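Beta-galactosidase (Bacteroides thetaiotaomicron, PDB 5MUJ) probably acts as a glycoside hydrolase, with arabinofuranosidase activity, on chain B of the plant pectin rhamnogalacturonan II in the gut. Local coordinates at residues V41-P53 with G358-V372. Numbering follows the deposited sequence. Where two conformers were deposited one is given.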
loop_
_atom_site.group_PDB
_atom_site.type_symbol
_atom_site.label_atom_id
_atom_site.label_comp_id
_atom_site.label_asym_id
_atom_site.label_seq_id
_atom_site.Cartn_x
_atom_site.Cartn_y
_atom_site.Cartn_z
ATOM N N VAL A 41 0.585 -18.196 3.625
ATOM C CA VAL A 41 0.501 -16.753 3.966
ATOM C C VAL A 41 -0.514 -16.385 5.046
ATOM O O VAL A 41 -0.548 -15.240 5.495
ATOM C CB VAL A 41 0.259 -15.879 2.710
ATOM C CG1 VAL A 41 1.288 -16.222 1.651
ATOM C CG2 VAL A 41 -1.154 -16.066 2.204
ATOM N N LYS A 42 -1.321 -17.339 5.499
ATOM C CA LYS A 42 -2.418 -16.989 6.393
ATOM C C LYS A 42 -1.920 -16.537 7.763
ATOM O O LYS A 42 -0.881 -17.014 8.240
ATOM C CB LYS A 42 -3.448 -18.113 6.527
ATOM C CG LYS A 42 -2.887 -19.386 7.163
ATOM C CD LYS A 42 -3.908 -20.517 7.190
ATOM C CE LYS A 42 -3.489 -21.629 8.153
ATOM N NZ LYS A 42 -4.518 -22.692 8.256
ATOM N N THR A 43 -2.713 -15.670 8.374
ATOM C CA THR A 43 -2.481 -15.086 9.673
ATOM C C THR A 43 -3.772 -15.008 10.480
ATOM O O THR A 43 -4.445 -13.983 10.502
ATOM C CB THR A 43 -1.878 -13.700 9.528
ATOM O OG1 THR A 43 -2.757 -12.879 8.714
ATOM C CG2 THR A 43 -0.501 -13.810 8.954
ATOM N N PRO A 44 -4.155 -16.120 11.136
ATOM C CA PRO A 44 -5.405 -16.167 11.890
ATOM C C PRO A 44 -5.477 -15.334 13.181
ATOM O O PRO A 44 -6.587 -15.055 13.654
ATOM C CB PRO A 44 -5.517 -17.663 12.256
ATOM C CG PRO A 44 -4.715 -18.368 11.226
ATOM C CD PRO A 44 -3.555 -17.460 11.011
ATOM N N TYR A 45 -4.314 -14.937 13.710
ATOM C CA TYR A 45 -4.179 -14.477 15.132
ATOM C C TYR A 45 -3.904 -12.957 15.152
ATOM O O TYR A 45 -2.836 -12.483 14.717
ATOM C CB TYR A 45 -3.092 -15.272 15.935
ATOM C CG TYR A 45 -3.444 -16.733 15.936
ATOM C CD1 TYR A 45 -4.529 -17.209 16.689
ATOM C CD2 TYR A 45 -2.851 -17.594 15.073
ATOM C CE1 TYR A 45 -4.922 -18.537 16.629
ATOM C CE2 TYR A 45 -3.250 -18.923 14.987
ATOM C CZ TYR A 45 -4.271 -19.395 15.780
ATOM O OH TYR A 45 -4.681 -20.720 15.693
ATOM N N LYS A 46 -4.860 -12.188 15.645
ATOM C CA LYS A 46 -4.725 -10.707 15.604
ATOM C C LYS A 46 -3.981 -10.201 16.833
ATOM O O LYS A 46 -4.466 -10.303 17.959
ATOM C CB LYS A 46 -6.096 -10.054 15.493
ATOM C CG LYS A 46 -6.702 -10.354 14.119
ATOM C CD LYS A 46 -7.941 -9.549 13.788
ATOM C CE LYS A 46 -8.356 -9.833 12.369
ATOM N NZ LYS A 46 -9.628 -9.093 12.161
ATOM N N TYR A 47 -2.803 -9.663 16.593
ATOM C CA TYR A 47 -1.945 -9.148 17.692
ATOM C C TYR A 47 -2.564 -7.877 18.234
ATOM O O TYR A 47 -2.705 -7.695 19.435
ATOM C CB TYR A 47 -0.567 -8.877 17.196
ATOM C CG TYR A 47 0.335 -8.253 18.217
ATOM C CD1 TYR A 47 0.983 -9.034 19.166
ATOM C CD2 TYR A 47 0.575 -6.885 18.210
ATOM C CE1 TYR A 47 1.809 -8.463 20.110
ATOM C CE2 TYR A 47 1.403 -6.291 19.161
ATOM C CZ TYR A 47 2.029 -7.102 20.101
ATOM O OH TYR A 47 2.862 -6.557 21.058
ATOM N N GLY A 48 -2.924 -6.986 17.313
ATOM C CA GLY A 48 -3.629 -5.757 17.595
ATOM C C GLY A 48 -2.856 -4.611 16.986
ATOM O O GLY A 48 -2.049 -4.817 16.064
ATOM N N LEU A 49 -3.072 -3.417 17.509
ATOM C CA LEU A 49 -2.516 -2.220 16.880
ATOM C C LEU A 49 -1.005 -2.165 17.016
ATOM O O LEU A 49 -0.426 -2.582 18.060
ATOM C CB LEU A 49 -3.180 -0.963 17.416
ATOM C CG LEU A 49 -4.681 -0.857 17.107
ATOM C CD1 LEU A 49 -5.423 0.043 18.069
ATOM C CD2 LEU A 49 -4.912 -0.381 15.669
ATOM N N ALA A 50 -0.364 -1.689 15.962
ATOM C CA ALA A 50 1.074 -1.480 15.914
ATOM C C ALA A 50 1.364 0.017 16.077
ATOM O O ALA A 50 2.268 0.435 16.800
ATOM C CB ALA A 50 1.602 -1.932 14.565
ATOM N N VAL A 51 0.634 0.816 15.302
ATOM C CA VAL A 51 0.755 2.245 15.312
ATOM C C VAL A 51 -0.624 2.865 15.315
ATOM O O VAL A 51 -1.368 2.666 14.361
ATOM C CB VAL A 51 1.600 2.773 14.120
ATOM C CG1 VAL A 51 1.918 4.253 14.315
ATOM C CG2 VAL A 51 2.935 2.029 13.995
ATOM N N ALA A 52 -0.943 3.655 16.325
ATOM C CA ALA A 52 -2.231 4.263 16.524
ATOM C C ALA A 52 -2.121 5.770 16.770
ATOM O O ALA A 52 -1.176 6.235 17.416
ATOM C CB ALA A 52 -2.943 3.610 17.682
ATOM N N PRO A 53 -3.093 6.547 16.244
ATOM C CA PRO A 53 -3.194 7.959 16.600
ATOM C C PRO A 53 -3.532 8.157 18.072
ATOM O O PRO A 53 -4.280 7.337 18.650
ATOM C CB PRO A 53 -4.332 8.462 15.698
ATOM C CG PRO A 53 -5.184 7.271 15.533
ATOM C CD PRO A 53 -4.249 6.113 15.437
ATOM N N GLY A 358 -5.905 3.281 12.205
ATOM C CA GLY A 358 -4.521 2.959 12.547
ATOM C C GLY A 358 -4.060 1.710 11.856
ATOM O O GLY A 358 -4.793 1.141 11.025
ATOM N N ILE A 359 -2.836 1.295 12.171
ATOM C CA ILE A 359 -2.198 0.133 11.579
ATOM C C ILE A 359 -2.166 -0.962 12.638
ATOM O O ILE A 359 -1.743 -0.722 13.793
ATOM C CB ILE A 359 -0.780 0.445 11.086
ATOM C CG1 ILE A 359 -0.868 1.407 9.892
ATOM C CG2 ILE A 359 0.005 -0.804 10.676
ATOM C CD1 ILE A 359 0.413 2.132 9.526
ATOM N N ALA A 360 -2.608 -2.161 12.262
ATOM C CA ALA A 360 -2.615 -3.369 13.142
ATOM C C ALA A 360 -1.860 -4.524 12.504
ATOM O O ALA A 360 -1.419 -4.462 11.349
ATOM C CB ALA A 360 -3.990 -3.796 13.451
ATOM N N ILE A 361 -1.660 -5.580 13.293
ATOM C CA ILE A 361 -0.941 -6.748 12.842
ATOM C C ILE A 361 -1.692 -8.041 13.116
ATOM O O ILE A 361 -2.245 -8.220 14.208
ATOM C CB ILE A 361 0.402 -6.872 13.573
ATOM C CG1 ILE A 361 1.016 -5.502 13.728
ATOM C CG2 ILE A 361 1.336 -7.772 12.798
ATOM C CD1 ILE A 361 2.352 -5.559 14.433
ATOM N N ALA A 362 -1.639 -8.971 12.168
ATOM C CA ALA A 362 -2.106 -10.339 12.399
ATOM C C ALA A 362 -0.919 -11.298 12.129
ATOM O O ALA A 362 -0.027 -10.985 11.350
ATOM C CB ALA A 362 -3.315 -10.650 11.514
ATOM N N THR A 363 -0.881 -12.451 12.819
ATOM C CA THR A 363 0.250 -13.372 12.693
ATOM C C THR A 363 -0.191 -14.815 12.473
ATOM O O THR A 363 -1.319 -15.167 12.759
ATOM C CB THR A 363 1.170 -13.296 13.926
ATOM O OG1 THR A 363 0.409 -13.583 15.096
ATOM C CG2 THR A 363 1.806 -11.902 14.031
ATOM N N SER A 364 0.714 -15.619 11.944
ATOM C CA SER A 364 0.450 -17.035 11.680
ATOM C C SER A 364 0.395 -17.937 12.959
ATOM O O SER A 364 -0.237 -18.995 12.918
ATOM C CB SER A 364 1.492 -17.602 10.747
ATOM O OG SER A 364 2.787 -17.323 11.230
ATOM N N LYS A 365 1.066 -17.553 14.052
ATOM C CA LYS A 365 0.765 -18.157 15.359
ATOM C C LYS A 365 0.605 -17.049 16.389
ATOM O O LYS A 365 1.058 -15.922 16.146
ATOM C CB LYS A 365 1.873 -19.131 15.774
ATOM C CG LYS A 365 3.213 -18.459 16.073
ATOM C CD LYS A 365 4.307 -19.481 16.360
ATOM C CE LYS A 365 5.534 -18.852 17.006
ATOM N NZ LYS A 365 6.428 -19.910 17.564
ATOM N N PRO A 366 -0.063 -17.338 17.525
ATOM C CA PRO A 366 -0.139 -16.273 18.532
ATOM C C PRO A 366 1.245 -15.722 18.943
ATOM O O PRO A 366 2.173 -16.510 19.229
ATOM C CB PRO A 366 -0.802 -16.961 19.740
ATOM C CG PRO A 366 -1.513 -18.142 19.171
ATOM C CD PRO A 366 -0.623 -18.615 18.039
HETATM N N MSE A 367 1.376 -14.382 18.979
HETATM C CA MSE A 367 2.585 -13.656 19.372
HETATM C C MSE A 367 2.294 -12.670 20.495
HETATM O O MSE A 367 3.016 -11.700 20.670
HETATM C CB MSE A 367 3.153 -12.931 18.145
HETATM C CG MSE A 367 3.601 -13.853 17.021
HETATM SE SE MSE A 367 5.047 -15.094 17.508
HETATM C CE MSE A 367 6.402 -13.686 17.556
ATOM N N GLY A 368 1.259 -12.924 21.281
ATOM C CA GLY A 368 0.796 -12.024 22.327
ATOM C C GLY A 368 -0.291 -11.068 21.860
ATOM O O GLY A 368 -1.017 -11.339 20.912
ATOM N N ARG A 369 -0.411 -9.955 22.572
ATOM C CA ARG A 369 -1.453 -8.975 22.352
ATOM C C ARG A 369 -0.882 -7.589 22.504
ATOM O O ARG A 369 -0.133 -7.332 23.427
ATOM C CB ARG A 369 -2.633 -9.134 23.308
ATOM C CG ARG A 369 -3.518 -10.346 23.085
ATOM C CD ARG A 369 -4.195 -10.367 21.723
ATOM N NE ARG A 369 -4.809 -11.672 21.501
ATOM C CZ ARG A 369 -6.054 -12.022 21.820
ATOM N NH1 ARG A 369 -6.892 -11.185 22.432
ATOM N NH2 ARG A 369 -6.454 -13.264 21.548
ATOM N N SER A 370 -1.272 -6.691 21.603
ATOM C CA SER A 370 -0.823 -5.318 21.652
ATOM C C SER A 370 -1.354 -4.628 22.861
ATOM O O SER A 370 -2.491 -4.870 23.242
ATOM C CB SER A 370 -1.380 -4.515 20.445
ATOM O OG SER A 370 -0.939 -3.216 20.594
ATOM N N ALA A 371 -0.554 -3.730 23.453
ATOM C CA ALA A 371 -1.032 -2.850 24.516
ATOM C C ALA A 371 -1.547 -1.520 24.006
ATOM O O ALA A 371 -2.056 -0.727 24.787
ATOM C CB ALA A 371 0.069 -2.597 25.554
ATOM N N VAL A 372 -1.449 -1.281 22.691
ATOM C CA VAL A 372 -1.874 -0.024 22.058
ATOM C C VAL A 372 -3.380 -0.033 21.901
ATOM O O VAL A 372 -3.957 -1.057 21.565
ATOM C CB VAL A 372 -1.227 0.124 20.671
ATOM C CG1 VAL A 372 -1.685 1.403 19.952
ATOM C CG2 VAL A 372 0.275 0.073 20.785
HETATM O O HOH W 1 2.121 -3.340 21.935
HETATM O O HOH W 2 -4.675 -3.229 19.944
#
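The Y47 ring overlaps the backbone of R369 and S370 on one face, with S370 N 3.5 Å above the ring plane and over its centre, while M367 O meets the edge at CE1. CG stands anti to the backbone N (chi1 175°), which carries the ring out over the loop that returns after strand 358-363. S370 ties that loop to strand 45-49: its N bonds to Y47 O from above the carbonyl plane, and its OG donates a hydrogen bond to L49 O (2.7 Å) on a lone pair while accepting from V372 N in an ST turn. With an alanine here in place of the tyrosine, the R369-S370 backbone is likely to lose the ring packed against it, leaving the 368-370 loop less firmly held. P366 CD packs over one face of the Y45 ring, 4.0 Å from its centroid in a CH-pi contact, and P44 CB lies over the opposite face. The antiparallel pairing is broken by two classic beta bulges, Y47 and G48 opposite I361, A50 and V51 opposite I359; at the second, I359 O takes both amides. At G48 any side chain would clash with S370 CB. Strand 45-51 forms the outer edge of a four-stranded sheet, so the N-terminal strand completes the last blade, the Velcro closure of a five-bladed beta-propeller; beyond 357-363 follows strand 343-351, and V51 and I359 pack on strands 59-68 and 71-79.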